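Local coordinates for Ice-binding protein (Flavobacteriaceae bacterium, PDB 5UYT) that probably binds ice crystals and so acts as an antifreeze protein, using a right-handed beta-helix (beta-solenoid) scaffold, at residues A[92-97]-A[118-123]; A[86-91]-A[105-110]. All coordinates share one frame; numbering follows the deposited sequence. Where two conformers were deposited one is given.

Contact 1 of 2, residues A[92-97]-A[118-123]; sequences AGNYFI and VFIFKI
Tyr95 and Phe121 pair across two parallel strands that belong to neighbouring coils of a right-handed beta-helix, an instructive case of aromatic residues lining up from coil to coil. The backbones, 93-97 and 119-123, are joined by a ladder in which Tyr95 sits at the middle: its N donates to Ile120 O at 2.8 Å, and its O accepts from Lys122 N. Along its side chain, CB rests 3.8 Å from Phe121 CD1; with CG anti to the carbonyl carbon (chi1 -65°), the ring is then placed so that CD2 meets Phe121 CE1, also at 3.8 Å. The two rings lie nearly parallel, with planes at 23°, but are slid apart until they barely overlap, their centroids 5.5 Å from each other. At the tip, OH is bound by the carbonyl of Thr91, which ties down the polar end of a buried ring. Phe121 in turn stacks on Trp148, which carries the aromatic row onward. Beyond the tyrosine, Ile97 CD1 and Ile123 CD1 touch at 3.5 Å on the same inner face. At the other end the Phe119 ring offers a face to the backbone of Ala92, whose CA stands 4.2 Å from the ring centroid in a CH-pi contact. An alanine in place of Phe119 would probably open a gap beneath Ala92 and strip Leu109 of an aromatic neighbour. On the face with Asn94 and Ile120, a water donates to both Asn94 OD1 and Val118 O, each at 2.8 Å, while ND2 of the same amide bonds to Ile75 O.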
loop_
_atom_site.group_PDB
_atom_site.type_symbol
_atom_site.label_atom_id
_atom_site.label_comp_id
_atom_site.label_asym_id
_atom_site.label_seq_id
_atom_site.Cartn_x
_atom_site.Cartn_y
_atom_site.Cartn_z
ATOM N N ALA A 92 17.156 -24.311 8.442
ATOM C CA ALA A 92 17.350 -24.220 7.000
ATOM C C ALA A 92 17.426 -25.606 6.377
ATOM O O ALA A 92 18.017 -26.535 6.952
ATOM C CB ALA A 92 18.598 -23.426 6.675
ATOM N N GLY A 93 16.863 -25.759 5.186
ATOM C CA GLY A 93 17.060 -27.020 4.471
ATOM C C GLY A 93 16.219 -27.149 3.219
ATOM O O GLY A 93 15.364 -26.287 2.938
ATOM N N ASN A 94 16.504 -28.214 2.459
ATOM C CA ASN A 94 15.670 -28.628 1.336
ATOM C C ASN A 94 14.961 -29.911 1.731
ATOM O O ASN A 94 15.579 -30.977 1.793
ATOM C CB ASN A 94 16.514 -28.828 0.075
ATOM C CG ASN A 94 17.277 -27.586 -0.307
ATOM O OD1 ASN A 94 16.836 -26.461 -0.019
ATOM N ND2 ASN A 94 18.422 -27.768 -0.946
ATOM N N TYR A 95 13.670 -29.782 2.006
ATOM C CA TYR A 95 12.856 -30.842 2.599
ATOM C C TYR A 95 12.026 -31.564 1.544
ATOM O O TYR A 95 11.238 -30.946 0.840
ATOM C CB TYR A 95 11.966 -30.251 3.715
ATOM C CG TYR A 95 12.809 -29.723 4.874
ATOM C CD1 TYR A 95 13.409 -30.606 5.780
ATOM C CD2 TYR A 95 13.045 -28.352 5.038
ATOM C CE1 TYR A 95 14.201 -30.140 6.827
ATOM C CE2 TYR A 95 13.829 -27.885 6.076
ATOM C CZ TYR A 95 14.407 -28.784 6.969
ATOM O OH TYR A 95 15.201 -28.332 8.007
ATOM N N PHE A 96 12.219 -32.878 1.447
ATOM C CA PHE A 96 11.518 -33.698 0.461
ATOM C C PHE A 96 10.358 -34.439 1.125
ATOM O O PHE A 96 10.538 -35.155 2.129
ATOM C CB PHE A 96 12.496 -34.682 -0.225
ATOM C CG PHE A 96 11.832 -35.695 -1.127
ATOM C CD1 PHE A 96 11.550 -35.392 -2.454
ATOM C CD2 PHE A 96 11.511 -36.970 -0.651
ATOM C CE1 PHE A 96 10.951 -36.330 -3.288
ATOM C CE2 PHE A 96 10.906 -37.906 -1.473
ATOM C CZ PHE A 96 10.627 -37.589 -2.798
ATOM N N ILE A 97 9.166 -34.248 0.576
ATOM C CA ILE A 97 7.994 -35.001 1.008
ATOM C C ILE A 97 7.438 -35.723 -0.222
ATOM O O ILE A 97 6.839 -35.089 -1.091
ATOM C CB ILE A 97 6.911 -34.086 1.640
ATOM C CG1 ILE A 97 7.499 -33.294 2.823
ATOM C CG2 ILE A 97 5.724 -34.939 2.084
ATOM C CD1 ILE A 97 6.554 -32.312 3.473
ATOM N N VAL A 118 17.748 -20.521 3.873
ATOM C CA VAL A 118 16.783 -20.832 2.827
ATOM C C VAL A 118 16.008 -22.110 3.211
ATOM O O VAL A 118 16.598 -23.114 3.631
ATOM C CB VAL A 118 17.533 -21.081 1.493
ATOM C CG1 VAL A 118 16.584 -21.568 0.418
ATOM C CG2 VAL A 118 18.250 -19.813 1.036
ATOM N N PHE A 119 14.689 -22.066 3.038
ATOM C CA PHE A 119 13.804 -23.182 3.365
ATOM C C PHE A 119 13.071 -23.556 2.075
ATOM O O PHE A 119 12.302 -22.761 1.567
ATOM C CB PHE A 119 12.792 -22.736 4.438
ATOM C CG PHE A 119 13.430 -22.217 5.707
ATOM C CD1 PHE A 119 13.533 -23.034 6.833
ATOM C CD2 PHE A 119 13.903 -20.897 5.784
ATOM C CE1 PHE A 119 14.120 -22.556 8.007
ATOM C CE2 PHE A 119 14.492 -20.417 6.961
ATOM C CZ PHE A 119 14.594 -21.251 8.073
ATOM N N ILE A 120 13.355 -24.723 1.509
ATOM C CA ILE A 120 12.672 -25.174 0.287
ATOM C C ILE A 120 11.920 -26.479 0.606
ATOM O O ILE A 120 12.495 -27.422 1.169
ATOM C CB ILE A 120 13.667 -25.404 -0.900
ATOM C CG1 ILE A 120 14.296 -24.081 -1.365
ATOM C CG2 ILE A 120 12.992 -26.144 -2.063
ATOM C CD1 ILE A 120 15.542 -24.255 -2.230
ATOM N N PHE A 121 10.633 -26.505 0.274
ATOM C CA PHE A 121 9.810 -27.684 0.487
ATOM C C PHE A 121 9.423 -28.266 -0.859
ATOM O O PHE A 121 8.809 -27.589 -1.690
ATOM C CB PHE A 121 8.581 -27.326 1.311
ATOM C CG PHE A 121 8.926 -26.852 2.686
ATOM C CD1 PHE A 121 9.084 -27.768 3.715
ATOM C CD2 PHE A 121 9.109 -25.492 2.953
ATOM C CE1 PHE A 121 9.409 -27.339 4.999
ATOM C CE2 PHE A 121 9.437 -25.053 4.233
ATOM C CZ PHE A 121 9.597 -25.991 5.258
ATOM N N LYS A 122 9.852 -29.502 -1.085
ATOM C CA LYS A 122 9.534 -30.231 -2.306
ATOM C C LYS A 122 8.353 -31.152 -2.022
ATOM O O LYS A 122 8.506 -32.219 -1.418
ATOM C CB LYS A 122 10.760 -30.996 -2.794
ATOM C CG LYS A 122 11.912 -30.060 -3.121
ATOM C CD LYS A 122 13.162 -30.802 -3.553
ATOM C CE LYS A 122 13.223 -31.011 -5.061
ATOM N NZ LYS A 122 14.446 -31.793 -5.407
ATOM N N ILE A 123 7.166 -30.716 -2.438
ATOM C CA ILE A 123 5.942 -31.470 -2.156
ATOM C C ILE A 123 5.489 -32.245 -3.399
ATOM O O ILE A 123 4.991 -31.644 -4.352
ATOM C CB ILE A 123 4.787 -30.553 -1.667
ATOM C CG1 ILE A 123 5.208 -29.574 -0.522
ATOM C CG2 ILE A 123 3.551 -31.384 -1.330
ATOM C CD1 ILE A 123 5.874 -30.237 0.681
HETATM O O HOH W 1 18.070 -24.741 1.829
#

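Contact 2 of 2, residues A[86-91]-A[105-110]; sequences NGTTLT and GTLTLD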
loop_
_atom_site.group_PDB
_atom_site.type_symbol
_atom_site.label_atom_id
_atom_site.label_comp_id
_atom_site.label_asym_id
_atom_site.label_seq_id
_atom_site.Cartn_x
_atom_site.Cartn_y
_atom_site.Cartn_z
ATOM N N ASN A 86 1.940 -28.862 13.661
ATOM C CA ASN A 86 1.599 -29.314 15.015
ATOM C C ASN A 86 2.738 -29.078 16.032
ATOM O O ASN A 86 3.111 -29.975 16.798
ATOM C CB ASN A 86 1.107 -30.764 14.985
ATOM C CG ASN A 86 -0.191 -30.929 14.177
ATOM O OD1 ASN A 86 -0.402 -31.958 13.523
ATOM N ND2 ASN A 86 -1.074 -29.925 14.231
ATOM N N GLY A 87 3.284 -27.858 16.010
ATOM C CA GLY A 87 4.291 -27.426 16.972
ATOM C C GLY A 87 5.731 -27.665 16.550
ATOM O O GLY A 87 6.656 -27.358 17.298
ATOM N N THR A 88 5.928 -28.214 15.352
ATOM C CA THR A 88 7.271 -28.537 14.838
ATOM C C THR A 88 8.086 -27.280 14.531
ATOM O O THR A 88 7.527 -26.258 14.143
ATOM C CB THR A 88 7.162 -29.425 13.569
ATOM O OG1 THR A 88 6.771 -30.744 13.967
ATOM C CG2 THR A 88 8.477 -29.538 12.836
ATOM N N THR A 89 9.399 -27.364 14.714
ATOM C CA THR A 89 10.319 -26.289 14.302
ATOM C C THR A 89 11.340 -26.826 13.306
ATOM O O THR A 89 11.927 -27.903 13.541
ATOM C CB THR A 89 11.028 -25.656 15.520
ATOM O OG1 THR A 89 10.037 -25.101 16.398
ATOM C CG2 THR A 89 11.945 -24.517 15.079
ATOM N N LEU A 90 11.534 -26.124 12.189
ATOM C CA LEU A 90 12.569 -26.517 11.205
ATOM C C LEU A 90 13.612 -25.435 10.993
ATOM O O LEU A 90 13.281 -24.255 10.936
ATOM C CB LEU A 90 11.960 -26.865 9.833
ATOM C CG LEU A 90 10.966 -28.013 9.698
ATOM C CD1 LEU A 90 10.253 -27.909 8.360
ATOM C CD2 LEU A 90 11.713 -29.346 9.815
ATOM N N THR A 91 14.871 -25.859 10.876
ATOM C CA THR A 91 15.950 -24.952 10.486
ATOM C C THR A 91 16.151 -25.021 8.959
ATOM O O THR A 91 15.379 -25.697 8.257
ATOM C CB THR A 91 17.245 -25.258 11.267
ATOM O OG1 THR A 91 17.493 -26.674 11.264
ATOM C CG2 THR A 91 17.113 -24.781 12.710
ATOM N N GLY A 105 -1.866 -26.887 12.625
ATOM C CA GLY A 105 -1.328 -26.312 13.851
ATOM C C GLY A 105 -0.265 -25.296 13.484
ATOM O O GLY A 105 -0.403 -24.587 12.480
ATOM N N THR A 106 0.811 -25.237 14.268
ATOM C CA THR A 106 1.871 -24.270 14.049
ATOM C C THR A 106 3.118 -24.931 13.423
ATOM O O THR A 106 3.502 -26.038 13.824
ATOM C CB THR A 106 2.203 -23.581 15.390
ATOM O OG1 THR A 106 0.984 -23.104 16.000
ATOM C CG2 THR A 106 3.129 -22.435 15.179
ATOM N N LEU A 107 3.735 -24.260 12.451
ATOM C CA LEU A 107 5.023 -24.674 11.919
ATOM C C LEU A 107 5.952 -23.484 12.071
ATOM O O LEU A 107 5.626 -22.399 11.588
ATOM C CB LEU A 107 4.934 -25.054 10.428
ATOM C CG LEU A 107 6.275 -25.486 9.812
ATOM C CD1 LEU A 107 6.792 -26.771 10.450
ATOM C CD2 LEU A 107 6.177 -25.651 8.300
ATOM N N THR A 108 7.099 -23.670 12.717
ATOM C CA THR A 108 8.060 -22.571 12.909
ATOM C C THR A 108 9.299 -22.779 12.044
ATOM O O THR A 108 9.896 -23.858 12.044
ATOM C CB THR A 108 8.439 -22.384 14.405
ATOM O OG1 THR A 108 7.251 -22.105 15.150
ATOM C CG2 THR A 108 9.436 -21.240 14.611
ATOM N N LEU A 109 9.678 -21.741 11.297
ATOM C CA LEU A 109 10.910 -21.781 10.510
ATOM C C LEU A 109 11.927 -20.873 11.198
ATOM O O LEU A 109 11.728 -19.645 11.318
ATOM C CB LEU A 109 10.646 -21.365 9.046
ATOM C CG LEU A 109 9.445 -22.038 8.377
ATOM C CD1 LEU A 109 9.302 -21.593 6.930
ATOM C CD2 LEU A 109 9.522 -23.572 8.464
ATOM N N ASP A 110 13.006 -21.500 11.652
ATOM C CA ASP A 110 13.985 -20.884 12.549
ATOM C C ASP A 110 15.260 -20.637 11.759
ATOM O O ASP A 110 15.890 -21.575 11.229
ATOM C CB ASP A 110 14.188 -21.839 13.736
ATOM C CG ASP A 110 15.405 -21.512 14.606
ATOM O OD1 ASP A 110 16.129 -20.511 14.416
ATOM O OD2 ASP A 110 15.675 -22.364 15.490
HETATM O O HOH W 2 5.857 -24.439 15.645
#
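Thr88 O receives two donors, the backbone N of Thr108 at 3.0 Å and a water at 2.9 Å. The same water hydrogen-bonds to Thr108 OG1 at 2.8 Å, bridging a backbone carbonyl and a side chain of the next coil. The parallel ladder continues from Leu90, whose N donates to Thr108 O at 2.8 Å and whose O accepts from Asp110 N. On the face with Thr89 and Thr108, the two threonines lie side by side, and Thr89 OG1 packs 3.7 Å from Thr108 CB. Because Thr89 CG2 is anti to its backbone N (chi1 -60° for OG1), this methyl leans onto Asp110 CB at 3.7 Å. Asp110 OD1 accepts from Gly112 N and Asn139 ND2. Leu90 belongs to the other face, where its CD1 approaches Leu107 CD1 at 4.2 Å and its CB faces Leu109 CD2. Thr88 joins it, its methyl against Leu107 CD1 and its hydroxyl bonded to Gly85 O. The two faces thus differ in chemistry, a threonine-lined exterior that holds ordered water and a largely leucine-lined interior, as expected for a solenoid wall that meets solvent on one side and its own core on the other.

How the contacts relate
Contacts 1 and 2 link successive coils on different walls of the same beta-helix, with centres about 13 Å apart. The chain runs from strand 88-90 into 93-97, and from 106-110 on to 119-123, so each contact takes one strand from each coil. Their inner faces meet at a corner where phenylalanine rings pack on leucine side chains and on backbone: Phe121 CE1 lies 3.5 Å from Leu90 CD1, while Phe119 CE1 comes within 3.3 Å of Thr91 C and Phe119 CZ within 3.4 Å of Asp110 O. Outward they differ: in contact 1 Lys122 NZ binds Asn72 O and Ala74 O at the end of helix 55-73, whereas the threonine face of contact 2 is largely open to solvent.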